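Local structure of protein - conserved hypothetical (Bacillus anthracis, 4LES) at residues V135-E140 / Y181-E186. The protein is of unknown function but folds into a small beta-rich domain in which antiparallel sheets pack on each other. Residues are numbered along the deposited sequence; the frame is centred on the assembly and turned at random.
Sequences VDLVDE and YVINKE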
loop_
_atom_site.group_PDB
_atom_site.type_symbol
_atom_site.label_atom_id
_atom_site.label_comp_id
_atom_site.label_asym_id
_atom_site.label_seq_id
_atom_site.Cartn_x
_atom_site.Cartn_y
_atom_site.Cartn_z
ATOM N N VAL A 135 0.106 -0.202 7.904
ATOM C CA VAL A 135 0.422 -1.240 6.928
ATOM C C VAL A 135 1.765 -0.793 6.386
ATOM O O VAL A 135 1.842 0.233 5.730
ATOM C CB VAL A 135 -0.623 -1.336 5.786
ATOM C CG1 VAL A 135 -0.188 -2.371 4.758
ATOM C CG2 VAL A 135 -2.013 -1.682 6.322
ATOM N N ASP A 136 2.825 -1.542 6.679
ATOM C CA ASP A 136 4.162 -1.168 6.239
ATOM C C ASP A 136 4.897 -2.242 5.463
ATOM O O ASP A 136 4.758 -3.420 5.730
ATOM C CB ASP A 136 5.025 -0.858 7.430
ATOM C CG ASP A 136 4.518 0.318 8.230
ATOM O OD1 ASP A 136 4.159 1.361 7.649
ATOM O OD2 ASP A 136 4.488 0.172 9.440
ATOM N N LEU A 137 5.680 -1.774 4.500
ATOM C CA LEU A 137 6.557 -2.590 3.727
ATOM C C LEU A 137 7.802 -2.727 4.568
ATOM O O LEU A 137 8.368 -1.716 5.005
ATOM C CB LEU A 137 6.895 -1.920 2.412
ATOM C CG LEU A 137 7.901 -2.676 1.564
ATOM C CD1 LEU A 137 7.259 -3.946 0.999
ATOM C CD2 LEU A 137 8.395 -1.767 0.459
ATOM N N VAL A 138 8.245 -3.964 4.786
ATOM C CA VAL A 138 9.412 -4.220 5.638
ATOM C C VAL A 138 10.362 -5.185 4.970
ATOM O O VAL A 138 9.919 -6.156 4.328
ATOM C CB VAL A 138 8.992 -4.802 6.987
ATOM C CG1 VAL A 138 10.192 -4.955 7.921
ATOM C CG2 VAL A 138 7.952 -3.909 7.635
ATOM N N ASP A 139 11.664 -4.909 5.093
ATOM C CA ASP A 139 12.682 -5.771 4.471
ATOM C C ASP A 139 13.183 -6.813 5.457
ATOM O O ASP A 139 12.695 -6.878 6.569
ATOM C CB ASP A 139 13.825 -4.937 3.868
ATOM C CG ASP A 139 14.630 -4.155 4.896
ATOM O OD1 ASP A 139 14.696 -4.525 6.087
ATOM O OD2 ASP A 139 15.243 -3.160 4.476
ATOM N N GLU A 140 14.146 -7.636 5.050
ATOM C CA GLU A 140 14.680 -8.682 5.936
ATOM C C GLU A 140 15.528 -8.102 7.100
ATOM O O GLU A 140 15.776 -8.783 8.077
ATOM C CB GLU A 140 15.448 -9.749 5.130
ATOM C CG GLU A 140 16.673 -9.222 4.400
ATOM C CD GLU A 140 17.168 -10.126 3.269
ATOM O OE1 GLU A 140 16.474 -11.095 2.890
ATOM O OE2 GLU A 140 18.261 -9.845 2.734
ATOM N N TYR A 181 5.969 3.096 -2.199
ATOM C CA TYR A 181 7.346 3.300 -1.767
ATOM C C TYR A 181 8.303 3.347 -2.945
ATOM O O TYR A 181 8.032 2.795 -4.012
ATOM C CB TYR A 181 7.762 2.172 -0.822
ATOM C CG TYR A 181 6.761 1.880 0.271
ATOM C CD1 TYR A 181 5.703 0.999 0.054
ATOM C CD2 TYR A 181 6.849 2.498 1.514
ATOM C CE1 TYR A 181 4.778 0.715 1.055
ATOM C CE2 TYR A 181 5.923 2.218 2.524
ATOM C CZ TYR A 181 4.883 1.331 2.280
ATOM O OH TYR A 181 3.961 1.045 3.273
ATOM N N VAL A 182 9.417 4.046 -2.756
ATOM C CA VAL A 182 10.459 4.110 -3.761
ATOM C C VAL A 182 11.597 3.275 -3.182
ATOM O O VAL A 182 12.181 3.640 -2.177
ATOM C CB VAL A 182 10.887 5.559 -4.066
ATOM C CG1 VAL A 182 12.114 5.582 -4.968
ATOM C CG2 VAL A 182 9.738 6.310 -4.724
ATOM N N ILE A 183 11.894 2.145 -3.816
ATOM C CA ILE A 183 12.880 1.214 -3.305
ATOM C C ILE A 183 13.962 0.907 -4.322
ATOM O O ILE A 183 13.708 0.940 -5.524
ATOM C CB ILE A 183 12.185 -0.129 -2.947
ATOM C CG1 ILE A 183 11.056 0.095 -1.949
ATOM C CG2 ILE A 183 13.168 -1.137 -2.375
ATOM C CD1 ILE A 183 11.526 0.628 -0.608
ATOM N N ASN A 184 15.168 0.606 -3.836
ATOM C CA ASN A 184 16.269 0.203 -4.704
ATOM C C ASN A 184 15.875 -1.120 -5.330
ATOM O O ASN A 184 15.598 -2.082 -4.610
ATOM C CB ASN A 184 17.555 0.037 -3.903
ATOM C CG ASN A 184 18.747 -0.333 -4.771
ATOM O OD1 ASN A 184 18.738 -1.318 -5.510
ATOM N ND2 ASN A 184 19.796 0.447 -4.651
ATOM N N LYS A 185 15.865 -1.177 -6.661
ATOM C CA LYS A 185 15.416 -2.378 -7.358
ATOM C C LYS A 185 16.224 -3.625 -7.010
ATOM O O LYS A 185 15.652 -4.675 -6.684
ATOM C CB LYS A 185 15.405 -2.160 -8.857
ATOM C CG LYS A 185 14.761 -3.310 -9.592
ATOM C CD LYS A 185 14.511 -2.961 -11.035
ATOM C CE LYS A 185 13.734 -4.064 -11.723
ATOM N NZ LYS A 185 13.291 -3.639 -13.074
ATOM N N GLU A 186 17.547 -3.516 -7.058
ATOM C CA GLU A 186 18.390 -4.656 -6.710
ATOM C C GLU A 186 18.054 -5.154 -5.301
ATOM O O GLU A 186 17.969 -6.350 -5.079
ATOM C CB GLU A 186 19.876 -4.307 -6.806
ATOM C CG GLU A 186 20.306 -3.780 -8.166
ATOM C CD GLU A 186 21.809 -3.541 -8.272
ATOM O OE1 GLU A 186 22.591 -4.483 -8.011
ATOM O OE2 GLU A 186 22.213 -2.417 -8.651
HETATM O O HOH W 1 4.146 2.518 5.402
#
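Tyr181 lays its ring against Leu137 in a sheet-on-sheet contact, consistent with a beta-sandwich-like packing: strand 174-184 is an outermost strand of a four-stranded antiparallel sheet, strand 135-139 that of a three-stranded one. The short strand segments run almost parallel, 4° between their directions and 10.1 Å between their axes, a separation filled by side chains, as between packed sheets. With CG anti to its carbonyl carbon (chi1 -48°), Tyr181 sends its phenol back along the opposite strand, so that the side chains of Leu137 and Tyr181 point in opposing directions and overlap alongside. Leu137 CB sits over one face of the ring in a CH-pi contact, 3.9 Å from the centroid and nearer the CE1 side than the middle. The methyl CD2 of Leu137 continues the cover toward the ring's root, 3.9 Å from Tyr181 CD1. The polar end of the phenol reaches the start of strand 135-139, where a water in the plane of the ring, at its edge, is hydrogen-bonded to both Tyr181 OH (2.6 Å) and Asp136 OD1 (2.5 Å). Two residues on, Ile183 also turns inward, and its CG1 meets the same methyl, Leu137 CD2, at 4.0 Å, so the one methyl touches Ile183 as well as the Tyr181 ring. Ile183 also touches Tyr145 and Ile113, while Trp193 packs on Leu137, extending the apolar layer. Asn184 then ends the strand as N-cap of helix 185-190, its side-chain OD1 accepting a hydrogen bond from Lys187 N.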